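Local coordinates for mandelate racemase/muconate lactonizing enzyme-like protein (Roseovarius sp. TM1035, PDB 3RCY), which is probably a magnesium-dependent isomerase or related enzyme of the mandelate racemase/muconate lactonizing enzyme family, with its natural substrate not established, at residues A[268-273]-A[298-303]; A[90-95]-A[262-267]. One frame throughout, in Å; residues are numbered along the deposited sequence.

Contact 1. Residues A[268-273]-A[298-303]; sequences EFAPVL and AAMAEV. With RIB (alpha-D-ribofuranose), chain M.
Leu273 drives its CD1 methyl against the backbone of the neighbouring helix, almost straight over the face of the peptide that joins Met300 to Ala301: CD1 lies 3.7 Å from Met300 C and 3.6 Å from Ala301 N. With CG turned anti to the carbonyl carbon (chi1 -67°), the leucine reaches across between the two helices. The same methyl also touches Met300 CB at 3.7 Å, whereas Ala301 CB stands further off, 4.4 Å from Leu273 CD1. The side chains that meet are all apolar, and the leucine methyl also lies on the peptide itself. One turn back on the first helix, Ala270 offers its CB to the thioether of Met300, 4.5 Å from SD. The methionine chain is extended beyond CG, which carries its sulfur away from Leu273 and toward Ala270, so that of the methionine side chain only CB meets Leu273, and the sulfur lies by Ala270. Val303 of a second subunit packs on both Ala270 and Met300, while Leu281 of strand 280-281 touches Leu273 from within the same chain.

Glu268 stands apart from this packing and serves the sugar. Its OE1 takes a weak hydrogen bond of 3.1 Å from O2 of the ribose of chain M and also accepts a hydrogen bond from Thr264 N; OE2 is paired with Arg86 of a third subunit, so both carboxylate oxygens are engaged.

The axes of segments 268-273 and 298-302 run nearly parallel, 12° apart, with a closest approach of 10.1 Å. Helices 266-274 and 290-302 follow the parallel strands 257-259 and 280-281 in turn, and this side-by-side packing of successive helices around a parallel-stranded core is that of the beta/alpha barrel of the enolase superfamily.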
ATOM      1  N   GLU A 268       8.615  19.497   7.315  1.00 12.10           N
ATOM      2  CA  GLU A 268       9.448  18.873   6.279  1.00 12.22           C
ATOM      3  C   GLU A 268      10.181  17.641   6.781  1.00 12.43           C
ATOM      4  O   GLU A 268      10.389  16.697   6.024  1.00 12.40           O
ATOM      5  CB  GLU A 268      10.435  19.887   5.688  1.00 12.88           C
ATOM      6  CG  GLU A 268       9.732  20.896   4.792  1.00 13.67           C
ATOM      7  CD  GLU A 268      10.663  21.902   4.116  1.00 13.92           C
ATOM      8  OE1 GLU A 268      11.905  21.798   4.229  1.00 13.59           O
ATOM      9  OE2 GLU A 268      10.126  22.812   3.451  1.00 14.29           O
ATOM     10  N   PHE A 269      10.572  17.644   8.055  1.00 11.89           N
ATOM     11  CA  PHE A 269      11.271  16.485   8.608  1.00 12.78           C
ATOM     12  C   PHE A 269      10.349  15.290   8.832  1.00 13.85           C
ATOM     13  O   PHE A 269      10.764  14.143   8.651  1.00 14.34           O
ATOM     14  CB  PHE A 269      12.033  16.848   9.878  1.00 12.29           C
ATOM     15  CG  PHE A 269      13.336  17.532   9.607  1.00 12.64           C
ATOM     16  CD1 PHE A 269      14.459  16.794   9.230  1.00 12.64           C
ATOM     17  CD2 PHE A 269      13.435  18.921   9.676  1.00 12.64           C
ATOM     18  CE1 PHE A 269      15.673  17.435   8.938  1.00 12.67           C
ATOM     19  CE2 PHE A 269      14.638  19.572   9.397  1.00 12.81           C
ATOM     20  CZ  PHE A 269      15.762  18.824   9.024  1.00 12.73           C
ATOM     21  N   ALA A 270       9.098  15.561   9.194  1.00 13.79           N
ATOM     22  CA  ALA A 270       8.134  14.486   9.435  1.00 14.65           C
ATOM     23  C   ALA A 270       7.942  13.545   8.228  1.00 14.04           C
ATOM     24  O   ALA A 270       8.019  12.326   8.393  1.00 14.36           O
ATOM     25  CB  ALA A 270       6.793  15.051   9.921  1.00 15.34           C
ATOM     26  N   PRO A 271       7.691  14.096   7.021  1.00 13.56           N
ATOM     27  CA  PRO A 271       7.556  13.230   5.843  1.00 13.18           C
ATOM     28  C   PRO A 271       8.822  12.438   5.490  1.00 12.84           C
ATOM     29  O   PRO A 271       8.715  11.311   5.007  1.00 13.19           O
ATOM     30  CB  PRO A 271       7.216  14.213   4.717  1.00 13.56           C
ATOM     31  CG  PRO A 271       6.567  15.364   5.413  1.00 14.91           C
ATOM     32  CD  PRO A 271       7.331  15.492   6.699  1.00 13.91           C
ATOM     33  N   VAL A 272       9.998  13.016   5.728  1.00 12.47           N
ATOM     34  CA  VAL A 272      11.266  12.312   5.510  1.00 12.22           C
ATOM     35  C   VAL A 272      11.306  11.020   6.340  1.00 12.64           C
ATOM     36  O   VAL A 272      11.672   9.957   5.836  1.00 12.90           O
ATOM     37  CB  VAL A 272      12.474  13.223   5.831  1.00 11.86           C
ATOM     38  CG1 VAL A 272      13.774  12.424   5.913  1.00 13.68           C
ATOM     39  CG2 VAL A 272      12.600  14.346   4.777  1.00 13.99           C
ATOM     40  N   LEU A 273      10.904  11.119   7.606  1.00 12.40           N
ATOM     41  CA  LEU A 273      10.813   9.953   8.478  1.00 12.26           C
ATOM     42  C   LEU A 273       9.705   8.998   8.036  1.00 12.62           C
ATOM     43  O   LEU A 273       9.939   7.804   7.824  1.00 12.62           O
ATOM     44  CB  LEU A 273      10.608  10.385   9.939  1.00 11.55           C
ATOM     45  CG  LEU A 273      11.759  11.123  10.648  1.00 16.45           C
ATOM     46  CD1 LEU A 273      11.275  11.784  11.952  1.00 11.22           C
ATOM     47  CD2 LEU A 273      12.973  10.202  10.911  1.00 11.18           C
ATOM     48  N   ALA A 298      13.531  15.856  16.937  1.00 10.08           N
ATOM     49  CA  ALA A 298      14.266  14.798  17.643  1.00  9.96           C
ATOM     50  C   ALA A 298      13.330  13.744  18.236  1.00  9.91           C
ATOM     51  O   ALA A 298      13.621  12.548  18.156  1.00 10.33           O
ATOM     52  CB  ALA A 298      15.175  15.389  18.741  1.00  9.47           C
ATOM     53  N   ALA A 299      12.217  14.187  18.825  1.00 10.04           N
ATOM     54  CA  ALA A 299      11.220  13.270  19.399  1.00 10.56           C
ATOM     55  C   ALA A 299      10.551  12.423  18.319  1.00 10.81           C
ATOM     56  O   ALA A 299      10.294  11.232  18.528  1.00 10.58           O
ATOM     57  CB  ALA A 299      10.177  14.035  20.194  1.00 10.87           C
ATOM     58  N   MET A 300      10.261  13.039  17.174  1.00 11.13           N
ATOM     59  CA  MET A 300       9.765  12.305  16.008  1.00 12.14           C
ATOM     60  C   MET A 300      10.754  11.230  15.551  1.00 11.72           C
ATOM     61  O   MET A 300      10.365  10.079  15.308  1.00 11.57           O
ATOM     62  CB  MET A 300       9.449  13.268  14.864  1.00 13.26           C
ATOM     63  CG  MET A 300       8.245  14.124  15.160  1.00 18.39           C
ATOM     64  SD  MET A 300       8.178  15.595  14.144  1.00 15.27           S
ATOM     65  CE  MET A 300       7.122  16.598  15.190  1.00 18.72           C
ATOM     66  N   ALA A 301      12.030  11.595  15.451  1.00 11.07           N
ATOM     67  CA  ALA A 301      13.065  10.611  15.116  1.00 10.94           C
ATOM     68  C   ALA A 301      13.097   9.425  16.095  1.00 10.82           C
ATOM     69  O   ALA A 301      13.307   8.276  15.677  1.00 10.97           O
ATOM     70  CB  ALA A 301      14.430  11.279  15.025  1.00 10.76           C
ATOM     71  N   GLU A 302      12.885   9.702  17.384  1.00 10.67           N
ATOM     72  CA  GLU A 302      12.824   8.642  18.398  1.00 10.75           C
ATOM     73  C   GLU A 302      11.831   7.543  18.050  1.00 10.94           C
ATOM     74  O   GLU A 302      12.158   6.362  18.187  1.00 10.89           O
ATOM     75  CB  GLU A 302      12.486   9.188  19.786  1.00 10.93           C
ATOM     76  CG  GLU A 302      13.601   9.947  20.488  1.00 14.08           C
ATOM     77  CD  GLU A 302      13.276  10.155  21.956  1.00 12.29           C
ATOM     78  OE1 GLU A 302      13.307   9.159  22.711  1.00 14.85           O
ATOM     79  OE2 GLU A 302      12.967  11.296  22.355  1.00 14.20           O
ATOM     80  N   VAL A 303      10.628   7.919  17.606  1.00 10.85           N
ATOM     81  CA  VAL A 303       9.588   6.923  17.300  1.00 11.44           C
ATOM     82  C   VAL A 303       9.757   6.246  15.933  1.00 12.22           C
ATOM     83  O   VAL A 303       8.930   5.419  15.530  1.00 12.77           O
ATOM     84  CB  VAL A 303       8.146   7.464  17.480  1.00 11.14           C
ATOM     85  CG1 VAL A 303       7.935   7.907  18.929  1.00 14.05           C
ATOM     86  CG2 VAL A 303       7.839   8.602  16.504  1.00 13.58           C
TER
HETATM   87  O5  RIB M 433       8.718  19.889  -2.377  1.00 51.74           O
HETATM   88  C5  RIB M 433       8.468  19.067  -1.232  1.00 51.69           C
HETATM   89  C4  RIB M 433       9.336  19.574  -0.094  1.00 51.71           C
HETATM   90  O4  RIB M 433       9.667  18.505   0.790  1.00 51.68           O
HETATM   91  C3  RIB M 433      10.658  20.102  -0.607  1.00 51.70           C
HETATM   92  O3  RIB M 433      10.607  21.514  -0.708  1.00 51.94           O
HETATM   93  C2  RIB M 433      11.665  19.731   0.443  1.00 51.71           C
HETATM   94  O2  RIB M 433      11.913  20.854   1.283  1.00 51.95           O
HETATM   95  C1  RIB M 433      11.016  18.627   1.251  1.00 51.95           C
HETATM   96  O1  RIB M 433      11.735  17.402   1.060  1.00 51.41           O

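Contact 2. Residues A[90-95]-A[262-267]; sequences TAIGAF and RLTTKA. With RIB (alpha-D-ribofuranose), chain L; RIB (alpha-D-ribofuranose), chain M.
Ile92, on helix 89-110, turns its CG2 methyl to Thr264 and Thr265, in the loop that runs into helix 266-274. At the start of this loop Arg262 forms a salt bridge with Glu236 and a cation-pi contact with Phe83 of a third subunit. Leu263 next brings CD2 to 3.5 Å from O2 of the ribose of chain M. Thr264 sets OG1 3.3 Å from Ile92 CG2; with OG1 anti to the backbone N (chi1 -176°) the hydroxyl is turned to Ile92, and its hydrogen-bond partner is Arg287 O. Here the N-terminal domain meets the barrel domain, the two-domain layout of the enolase superfamily. The side chain of Thr265 crosses that of Ile92 at about a right angle, CG2 to CG2 4.1 Å, and works as N-cap: OG1 donates to Thr264 O at 2.7 Å and accepts a weak capping bond of 3.1 Å from Ala267 N. A valine here would probably leave Ala267 N without its cap and Thr264 O without the hydroxyl that grips it. Lys266 pairs with Glu293. Ala267 closes the segment with its carbonyl O, which receives a 2.8 Å hydrogen bond from O5 of the ribose of chain L.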
ATOM      1  N   THR A  90      13.436  31.262   3.801  1.00 12.76           N
ATOM      2  CA  THR A  90      14.122  32.505   4.139  1.00 12.36           C
ATOM      3  C   THR A  90      13.651  33.099   5.476  1.00 12.01           C
ATOM      4  O   THR A  90      14.481  33.458   6.323  1.00 12.15           O
ATOM      5  CB  THR A  90      13.996  33.528   2.976  1.00 12.61           C
ATOM      6  OG1 THR A  90      14.892  33.156   1.928  1.00 16.72           O
ATOM      7  CG2 THR A  90      14.327  34.950   3.427  1.00 16.97           C
ATOM      8  N   ALA A  91      12.336  33.197   5.665  1.00 11.87           N
ATOM      9  CA  ALA A  91      11.779  33.772   6.899  1.00 12.41           C
ATOM     10  C   ALA A  91      12.082  32.925   8.141  1.00 12.16           C
ATOM     11  O   ALA A  91      12.325  33.463   9.224  1.00 12.04           O
ATOM     12  CB  ALA A  91      10.272  33.989   6.766  1.00 12.55           C
ATOM     13  N   ILE A  92      12.060  31.603   7.984  1.00 12.13           N
ATOM     14  CA  ILE A  92      12.345  30.699   9.106  1.00 12.26           C
ATOM     15  C   ILE A  92      13.852  30.686   9.406  1.00 12.48           C
ATOM     16  O   ILE A  92      14.261  30.550  10.565  1.00 12.44           O
ATOM     17  CB  ILE A  92      11.761  29.278   8.870  1.00 12.64           C
ATOM     18  CG1 ILE A  92      10.223  29.324   8.774  1.00 13.31           C
ATOM     19  CG2 ILE A  92      12.191  28.309   9.955  1.00 12.91           C
ATOM     20  CD1 ILE A  92       9.495  29.797  10.052  1.00 13.80           C
ATOM     21  N   GLY A  93      14.676  30.870   8.369  1.00 12.33           N
ATOM     22  CA  GLY A  93      16.114  31.100   8.573  1.00 12.41           C
ATOM     23  C   GLY A  93      16.352  32.303   9.474  1.00 12.63           C
ATOM     24  O   GLY A  93      17.169  32.257  10.407  1.00 12.85           O
ATOM     25  N   ALA A  94      15.627  33.386   9.192  1.00 12.43           N
ATOM     26  CA  ALA A  94      15.663  34.582  10.030  1.00 12.66           C
ATOM     27  C   ALA A  94      15.226  34.265  11.460  1.00 12.69           C
ATOM     28  O   ALA A  94      15.971  34.527  12.416  1.00 12.95           O
ATOM     29  CB  ALA A  94      14.805  35.701   9.422  1.00 12.69           C
ATOM     30  N   PHE A  95      14.030  33.694  11.608  1.00 12.26           N
ATOM     31  CA  PHE A  95      13.535  33.318  12.932  1.00 12.20           C
ATOM     32  C   PHE A  95      14.507  32.439  13.728  1.00 12.09           C
ATOM     33  O   PHE A  95      14.695  32.664  14.928  1.00 12.44           O
ATOM     34  CB  PHE A  95      12.170  32.619  12.872  1.00 11.63           C
ATOM     35  CG  PHE A  95      11.709  32.100  14.214  1.00 13.82           C
ATOM     36  CD1 PHE A  95      11.293  32.985  15.213  1.00 12.13           C
ATOM     37  CD2 PHE A  95      11.734  30.734  14.502  1.00 11.64           C
ATOM     38  CE1 PHE A  95      10.891  32.513  16.471  1.00 14.02           C
ATOM     39  CE2 PHE A  95      11.330  30.260  15.757  1.00 13.25           C
ATOM     40  CZ  PHE A  95      10.909  31.158  16.743  1.00 11.91           C
ATOM     41  N   ARG A 262      19.193  21.200   4.239  1.00 12.42           N
ATOM     42  CA  ARG A 262      18.473  22.139   3.378  1.00 12.01           C
ATOM     43  C   ARG A 262      16.964  22.096   3.615  1.00 11.71           C
ATOM     44  O   ARG A 262      16.182  22.689   2.860  1.00 11.59           O
ATOM     45  CB  ARG A 262      18.824  21.878   1.915  1.00 11.77           C
ATOM     46  CG  ARG A 262      20.268  22.279   1.604  1.00 13.07           C
ATOM     47  CD  ARG A 262      20.579  22.162   0.144  1.00 12.04           C
ATOM     48  NE  ARG A 262      21.013  20.819  -0.215  1.00 12.91           N
ATOM     49  CZ  ARG A 262      21.216  20.411  -1.464  1.00 12.48           C
ATOM     50  NH1 ARG A 262      21.006  21.238  -2.486  1.00 12.90           N
ATOM     51  NH2 ARG A 262      21.647  19.178  -1.691  1.00 12.90           N
ATOM     52  N   LEU A 263      16.569  21.399   4.681  1.00 11.16           N
ATOM     53  CA  LEU A 263      15.160  21.263   5.054  1.00 10.76           C
ATOM     54  C   LEU A 263      14.817  22.186   6.214  1.00 11.34           C
ATOM     55  O   LEU A 263      15.705  22.636   6.957  1.00 11.61           O
ATOM     56  CB  LEU A 263      14.832  19.801   5.423  1.00 10.17           C
ATOM     57  CG  LEU A 263      15.067  18.751   4.332  1.00  8.93           C
ATOM     58  CD1 LEU A 263      14.503  17.378   4.774  1.00  9.81           C
ATOM     59  CD2 LEU A 263      14.464  19.165   2.971  1.00  9.98           C
ATOM     60  N   THR A 264      13.528  22.464   6.386  1.00 11.15           N
ATOM     61  CA  THR A 264      13.134  23.384   7.432  1.00 11.62           C
ATOM     62  C   THR A 264      11.788  23.062   8.066  1.00 11.40           C
ATOM     63  O   THR A 264      10.806  22.793   7.362  1.00 11.63           O
ATOM     64  CB  THR A 264      13.169  24.856   6.941  1.00 11.94           C
ATOM     65  OG1 THR A 264      12.867  25.723   8.035  1.00 15.76           O
ATOM     66  CG2 THR A 264      12.176  25.092   5.804  1.00 14.72           C
ATOM     67  N   THR A 265      11.767  23.158   9.399  1.00 11.29           N
ATOM     68  CA  THR A 265      10.613  22.859  10.277  1.00 11.51           C
ATOM     69  C   THR A 265      10.233  21.384  10.291  1.00 11.48           C
ATOM     70  O   THR A 265      10.560  20.627   9.371  1.00 11.09           O
ATOM     71  CB  THR A 265       9.307  23.677   9.982  1.00 11.70           C
ATOM     72  OG1 THR A 265       8.574  23.047   8.924  1.00 13.52           O
ATOM     73  CG2 THR A 265       9.577  25.164   9.653  1.00 13.42           C
ATOM     74  N   LYS A 266       9.516  20.992  11.344  1.00 11.56           N
ATOM     75  CA  LYS A 266       8.986  19.640  11.475  1.00 11.66           C
ATOM     76  C   LYS A 266       8.050  19.253  10.325  1.00 11.35           C
ATOM     77  O   LYS A 266       7.911  18.073  10.026  1.00 10.97           O
ATOM     78  CB  LYS A 266       8.271  19.472  12.828  1.00 11.91           C
ATOM     79  CG  LYS A 266       7.028  20.350  13.010  1.00 10.12           C
ATOM     80  CD  LYS A 266       6.682  20.508  14.490  1.00 12.51           C
ATOM     81  CE  LYS A 266       5.641  21.614  14.720  1.00 10.85           C
ATOM     82  NZ  LYS A 266       6.106  22.992  14.332  1.00 12.52           N
ATOM     83  N   ALA A 267       7.411  20.237   9.683  1.00 11.38           N
ATOM     84  CA  ALA A 267       6.539  19.949   8.526  1.00 11.74           C
ATOM     85  C   ALA A 267       7.300  19.290   7.371  1.00 11.85           C
ATOM     86  O   ALA A 267       6.700  18.609   6.546  1.00 12.05           O
ATOM     87  CB  ALA A 267       5.818  21.218   8.038  1.00 11.67           C
TER
HETATM   88  O5  RIB L 505       5.487  20.479   4.779  1.00 51.35           O
HETATM   89  C5  RIB L 505       5.793  19.696   3.621  1.00 50.87           C
HETATM   90  C4  RIB L 505       5.743  20.607   2.408  1.00 51.00           C
HETATM   91  O4  RIB L 505       4.615  20.259   1.608  1.00 50.85           O
HETATM   92  C3  RIB L 505       5.568  22.046   2.851  1.00 50.90           C
HETATM   93  O3  RIB L 505       6.738  22.801   2.487  1.00 51.00           O
HETATM   94  C2  RIB L 505       4.276  22.518   2.198  1.00 50.83           C
HETATM   95  O2  RIB L 505       4.466  23.718   1.459  1.00 51.19           O
HETATM   96  C1  RIB L 505       3.861  21.413   1.241  1.00 51.22           C
HETATM   97  O1  RIB L 505       2.449  21.133   1.297  1.00 50.78           O
HETATM   98  O5  RIB M 433       8.718  19.889  -2.377  1.00 51.74           O
HETATM   99  C5  RIB M 433       8.468  19.067  -1.232  1.00 51.69           C
HETATM  100  C4  RIB M 433       9.336  19.574  -0.094  1.00 51.71           C
HETATM  101  O4  RIB M 433       9.667  18.505   0.790  1.00 51.68           O
HETATM  102  C3  RIB M 433      10.658  20.102  -0.607  1.00 51.70           C
HETATM  103  O3  RIB M 433      10.607  21.514  -0.708  1.00 51.94           O
HETATM  104  C2  RIB M 433      11.665  19.731   0.443  1.00 51.71           C
HETATM  105  O2  RIB M 433      11.913  20.854   1.283  1.00 51.95           O
HETATM  106  C1  RIB M 433      11.016  18.627   1.251  1.00 51.95           C
HETATM  107  O1  RIB M 433      11.735  17.402   1.060  1.00 51.41           O

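In the fold
Contacts 1 and 2 lie in series along the chain, their centres about 15 Å apart, and share helix 266-274: contact 2 ties its N-terminal approach to the N-terminal domain, contact 1 its body to the next barrel helix. They also touch directly. Val272 CG2 rests 3.6 Å from Leu263 CD1, and Met300 CE reaches to 3.9 Å from Lys266 CB. Both line the site of the chain M ribose, which is also hydrogen-bonded to Pro240 O; Glu268 belongs to both sugar pockets. The magnesium ligand Glu261 immediately precedes segment 262-267, so contact 2 continues directly from the metal site.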